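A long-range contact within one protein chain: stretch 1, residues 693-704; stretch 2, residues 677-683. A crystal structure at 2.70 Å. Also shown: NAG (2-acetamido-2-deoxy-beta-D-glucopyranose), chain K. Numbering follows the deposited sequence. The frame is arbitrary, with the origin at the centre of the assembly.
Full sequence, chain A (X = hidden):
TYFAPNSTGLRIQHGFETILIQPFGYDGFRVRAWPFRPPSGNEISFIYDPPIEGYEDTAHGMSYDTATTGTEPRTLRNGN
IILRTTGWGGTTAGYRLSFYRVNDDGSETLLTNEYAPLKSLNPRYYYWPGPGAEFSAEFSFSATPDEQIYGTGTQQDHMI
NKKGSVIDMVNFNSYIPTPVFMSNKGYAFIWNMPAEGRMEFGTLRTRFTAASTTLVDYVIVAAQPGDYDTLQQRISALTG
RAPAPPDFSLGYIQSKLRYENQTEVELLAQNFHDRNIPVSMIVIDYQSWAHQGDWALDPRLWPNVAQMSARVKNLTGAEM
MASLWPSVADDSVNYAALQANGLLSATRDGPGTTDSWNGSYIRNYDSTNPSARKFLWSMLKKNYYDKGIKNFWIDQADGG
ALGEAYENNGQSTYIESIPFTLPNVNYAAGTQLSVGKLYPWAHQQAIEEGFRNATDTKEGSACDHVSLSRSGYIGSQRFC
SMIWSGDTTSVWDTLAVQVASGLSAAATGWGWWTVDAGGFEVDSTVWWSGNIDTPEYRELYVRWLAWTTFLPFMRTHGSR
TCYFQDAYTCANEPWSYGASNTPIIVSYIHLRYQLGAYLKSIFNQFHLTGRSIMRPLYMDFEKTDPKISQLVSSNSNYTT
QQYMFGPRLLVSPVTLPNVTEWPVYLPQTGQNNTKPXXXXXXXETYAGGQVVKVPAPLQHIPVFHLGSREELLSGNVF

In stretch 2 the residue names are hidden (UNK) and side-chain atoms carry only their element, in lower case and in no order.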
# COMPACT_ATOMS: atom_id res chain seq x y z
N LYS A 693 19.23 32.35 47.73
CA LYS A 693 18.29 33.35 47.23
C LYS A 693 19.05 34.66 47.07
O LYS A 693 19.39 35.32 48.05
CB LYS A 693 17.10 33.51 48.18
CG LYS A 693 16.11 32.35 48.12
CD LYS A 693 15.39 32.17 49.44
CE LYS A 693 14.70 30.81 49.53
NZ LYS A 693 15.69 29.70 49.61
N VAL A 694 19.30 35.04 45.82
CA VAL A 694 20.12 36.21 45.51
C VAL A 694 19.24 37.39 45.11
O VAL A 694 18.10 37.18 44.66
CB VAL A 694 21.15 35.88 44.41
CG1 VAL A 694 22.08 34.79 44.90
CG2 VAL A 694 20.43 35.44 43.15
N PRO A 695 19.71 38.62 45.27
CA PRO A 695 18.93 39.79 44.83
C PRO A 695 18.80 39.81 43.31
O PRO A 695 19.80 39.83 42.59
CB PRO A 695 19.74 40.98 45.34
CG PRO A 695 21.14 40.46 45.46
CD PRO A 695 20.99 39.02 45.88
N ALA A 696 17.56 39.81 42.83
CA ALA A 696 17.26 39.81 41.40
C ALA A 696 16.28 40.93 41.08
O ALA A 696 15.09 40.68 40.87
CB ALA A 696 16.71 38.45 40.96
N PRO A 697 16.75 42.18 41.05
CA PRO A 697 15.89 43.26 40.55
C PRO A 697 15.68 43.13 39.05
O PRO A 697 16.25 42.22 38.43
CB PRO A 697 16.67 44.53 40.91
CG PRO A 697 18.09 44.09 40.94
CD PRO A 697 18.08 42.67 41.46
N LEU A 698 14.89 44.01 38.45
CA LEU A 698 14.55 43.84 37.04
C LEU A 698 15.75 44.03 36.13
O LEU A 698 15.79 43.45 35.04
CB LEU A 698 13.42 44.80 36.65
CG LEU A 698 13.13 45.01 35.16
CD1 LEU A 698 12.49 43.77 34.57
CD2 LEU A 698 12.25 46.23 34.95
N GLN A 699 16.75 44.79 36.57
CA GLN A 699 17.93 45.06 35.75
C GLN A 699 19.01 44.00 35.89
O GLN A 699 19.99 44.05 35.14
CB GLN A 699 18.52 46.43 36.11
CG GLN A 699 17.53 47.42 36.69
CD GLN A 699 17.35 47.26 38.19
OE1 GLN A 699 18.24 46.78 38.88
NE2 GLN A 699 16.18 47.65 38.69
N HIS A 700 18.87 43.06 36.82
CA HIS A 700 19.89 42.05 37.08
C HIS A 700 19.34 40.66 36.79
O HIS A 700 18.25 40.31 37.26
CB HIS A 700 20.37 42.13 38.53
CG HIS A 700 21.12 43.39 38.85
ND1 HIS A 700 21.67 44.19 37.87
CD2 HIS A 700 21.41 43.99 40.03
CE1 HIS A 700 22.27 45.23 38.44
NE2 HIS A 700 22.12 45.13 39.75
N ILE A 701 20.08 39.89 36.01
CA ILE A 701 19.76 38.49 35.75
C ILE A 701 20.67 37.62 36.61
O ILE A 701 21.89 37.84 36.61
CB ILE A 701 19.90 38.13 34.26
CG1 ILE A 701 19.64 36.64 34.04
CG2 ILE A 701 21.27 38.55 33.71
CD1 ILE A 701 19.68 36.22 32.61
N PRO A 702 20.13 36.65 37.36
CA PRO A 702 20.98 35.85 38.25
C PRO A 702 22.08 35.10 37.51
O PRO A 702 21.81 34.17 36.74
CB PRO A 702 19.98 34.88 38.90
CG PRO A 702 18.67 35.60 38.83
CD PRO A 702 18.70 36.36 37.54
N VAL A 703 23.32 35.52 37.73
CA VAL A 703 24.49 34.93 37.09
C VAL A 703 25.61 34.84 38.11
O VAL A 703 25.95 35.84 38.75
CB VAL A 703 24.94 35.74 35.86
CG1 VAL A 703 26.32 35.27 35.39
CG2 VAL A 703 23.93 35.62 34.73
N PHE A 704 26.18 33.65 38.28
CA PHE A 704 27.37 33.44 39.08
C PHE A 704 28.54 33.11 38.15
O PHE A 704 28.35 32.84 36.96
CB PHE A 704 27.17 32.31 40.09
CG PHE A 704 26.04 32.54 41.05
CD1 PHE A 704 24.73 32.31 40.66
CD2 PHE A 704 26.28 32.99 42.33
CE1 PHE A 704 23.69 32.52 41.54
CE2 PHE A 704 25.24 33.20 43.22
CZ PHE A 704 23.95 32.96 42.82
N UNK A 677 31.67 30.18 43.97
CA UNK A 677 30.66 30.88 43.20
C UNK A 677 30.60 32.35 43.62
O UNK A 677 30.34 32.65 44.79
c UNK A 677 29.29 30.22 43.37
c UNK A 677 29.31 28.33 39.10
c UNK A 677 29.15 27.68 43.62
c UNK A 677 29.25 28.39 41.50
c UNK A 677 29.32 29.07 40.27
c UNK A 677 29.18 26.24 40.31
c UNK A 677 29.25 26.93 39.13
n UNK A 677 29.12 26.57 42.80
c UNK A 677 29.18 26.99 41.49
c UNK A 677 29.23 28.82 42.87
N UNK A 678 30.84 33.25 42.67
CA UNK A 678 30.79 34.69 42.90
C UNK A 678 29.59 35.26 42.15
O UNK A 678 29.51 35.12 40.92
c UNK A 678 32.08 35.37 42.45
o UNK A 678 33.19 34.80 43.14
c UNK A 678 32.02 36.86 42.73
N UNK A 679 28.68 35.89 42.88
CA UNK A 679 27.54 36.53 42.24
C UNK A 679 27.99 37.74 41.44
O UNK A 679 28.84 38.52 41.88
c UNK A 679 24.56 38.50 42.93
c UNK A 679 22.64 37.86 41.66
c UNK A 679 25.15 37.26 42.71
c UNK A 679 23.32 38.80 42.41
o UNK A 679 21.41 38.16 41.13
c UNK A 679 24.45 36.33 41.96
c UNK A 679 23.21 36.62 41.43
c UNK A 679 26.50 36.93 43.29
N UNK A 680 27.43 37.88 40.23
CA UNK A 680 27.93 38.89 39.30
C UNK A 680 27.66 40.30 39.80
O UNK A 680 28.51 41.19 39.63
c UNK A 680 27.29 38.68 37.93
c UNK A 680 27.43 40.81 36.51
c UNK A 680 28.95 39.26 35.99
c UNK A 680 30.94 39.32 34.05
c UNK A 680 29.14 40.37 35.14
c UNK A 680 27.86 39.56 36.86
c UNK A 680 30.79 38.20 34.87
n UNK A 680 28.19 41.31 35.48
c UNK A 680 29.80 38.16 35.84
c UNK A 680 30.13 40.41 34.17
N UNK A 681 26.50 40.54 40.40
CA UNK A 681 26.07 41.90 40.70
C UNK A 681 26.50 42.39 42.07
O UNK A 681 26.58 43.60 42.28
c UNK A 681 24.29 42.10 37.97
c UNK A 681 23.67 41.28 37.01
c UNK A 681 24.95 43.26 37.54
c UNK A 681 24.96 43.55 36.19
c UNK A 681 23.68 41.57 35.65
c UNK A 681 24.06 41.50 39.25
n UNK A 681 23.10 40.22 37.67
c UNK A 681 23.35 40.36 39.02
c UNK A 681 24.55 42.00 40.57
c UNK A 681 24.34 42.71 35.26
N UNK A 682 26.78 41.48 43.01
CA UNK A 682 27.21 41.87 44.35
C UNK A 682 28.64 41.47 44.67
O UNK A 682 29.16 41.89 45.70
o UNK A 682 26.51 39.86 45.51
c UNK A 682 24.82 41.50 45.03
c UNK A 682 26.27 41.27 45.41
N UNK A 683 29.27 40.66 43.81
CA UNK A 683 30.63 40.15 44.03
C UNK A 683 30.74 39.31 45.29
O UNK A 683 31.84 39.06 45.78
n UNK A 683 32.04 43.16 42.58
c UNK A 683 31.94 41.84 42.68
o UNK A 683 32.07 41.09 41.71
c UNK A 683 31.66 41.28 44.06
C1 NAG K . 32.37 43.61 41.25
C2 NAG K . 31.95 45.06 41.34
C3 NAG K . 32.10 45.76 40.04
C4 NAG K . 33.50 45.56 39.50
C5 NAG K . 33.86 44.09 39.48
C6 NAG K . 35.30 43.91 39.06
C7 NAG K . 30.30 45.73 43.04
C8 NAG K . 31.40 46.29 43.91
N2 NAG K . 30.60 45.13 41.79
O3 NAG K . 31.80 47.12 40.21
O4 NAG K . 33.56 46.06 38.18
O5 NAG K . 33.69 43.55 40.77
O6 NAG K . 35.64 42.54 39.10
O7 NAG K . 29.14 45.78 43.41

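Position 677 carries one carbon followed by fused five- and six-membered rings holding eight carbons and one nitrogen. A carbon of its six-membered ring lies 3.9 Å from CB of Phe704, an apolar contact. This indole is tryptophan, Trp677, and the carbon is CE3; NE1 is hydrogen-bonded elsewhere in the structure.

At 678 a single carbon bears one oxygen and one carbon, a beta-branched side chain with a hydroxyl, and its CA-to-CB bond points away from stretch 1. This is threonine, Thr678. Its backbone makes the contact instead: Thr678 O sits 3.3 Å from Phe704 CA in a CA-H...O contact.

Position 679 has one carbon and a six-carbon ring bearing an oxygen. That oxygen lies 2.7 Å from Pro695 O, and CB of Val694 stands over one face of the ring, 3.9 Å from its centroid. A phenol fits, so the residue is tyrosine, Tyr679. Its OH donates a hydrogen bond to Pro695 O, giving a buried hydroxyl a carbonyl partner. Tyr679 CD1 also approaches Phe704 CE2 to 3.5 Å, the two ring planes meeting obliquely at 56°.

The side chain at 680 again comprises one carbon and a fused ring system of eight carbons and one nitrogen. CB starts toward stretch 1, 4.3 Å from Val703 CB, but the end of the side chain leads away. The residue is tryptophan, Trp680, and its backbone N donates to Val703 O at 2.9 Å.

Position 681 has the same composition, with its fused rings lying against the imidazole of His700 and its ring nitrogen 2.9 Å from Ile701 O. It is tryptophan, Trp681. NE1 donates a nearly straight hydrogen bond to that carbonyl, with an angle of 168°, and the five-membered ring forms an offset stack with His700, planes 9° apart.

Position 682 shows one carbon carrying an oxygen and a carbon; the latter lies 3.8 Å from Pro695 CG. This is threonine, Thr682.

At 683 two carbons precede one oxygen and one nitrogen, a carboxamide out of reach of stretch 1. The nitrogen is bonded to C1 of NAG at 1.4 Å, identifying asparagine, Asn683, as a glycosylated residue.

The contact thus joins a short antiparallel pairing of Phe704 with Tyr679 to aromatic packing. Three hydrogen bonds, from Tyr679 OH, Trp680 N and Trp681 NE1, all end on backbone carbonyls of stretch 1. Around them, Tyr679 packs against Val694 and Phe704, while Trp681 covers His700 beyond the strand pairing.

Stretch 2 (677-683) WTYWWTN
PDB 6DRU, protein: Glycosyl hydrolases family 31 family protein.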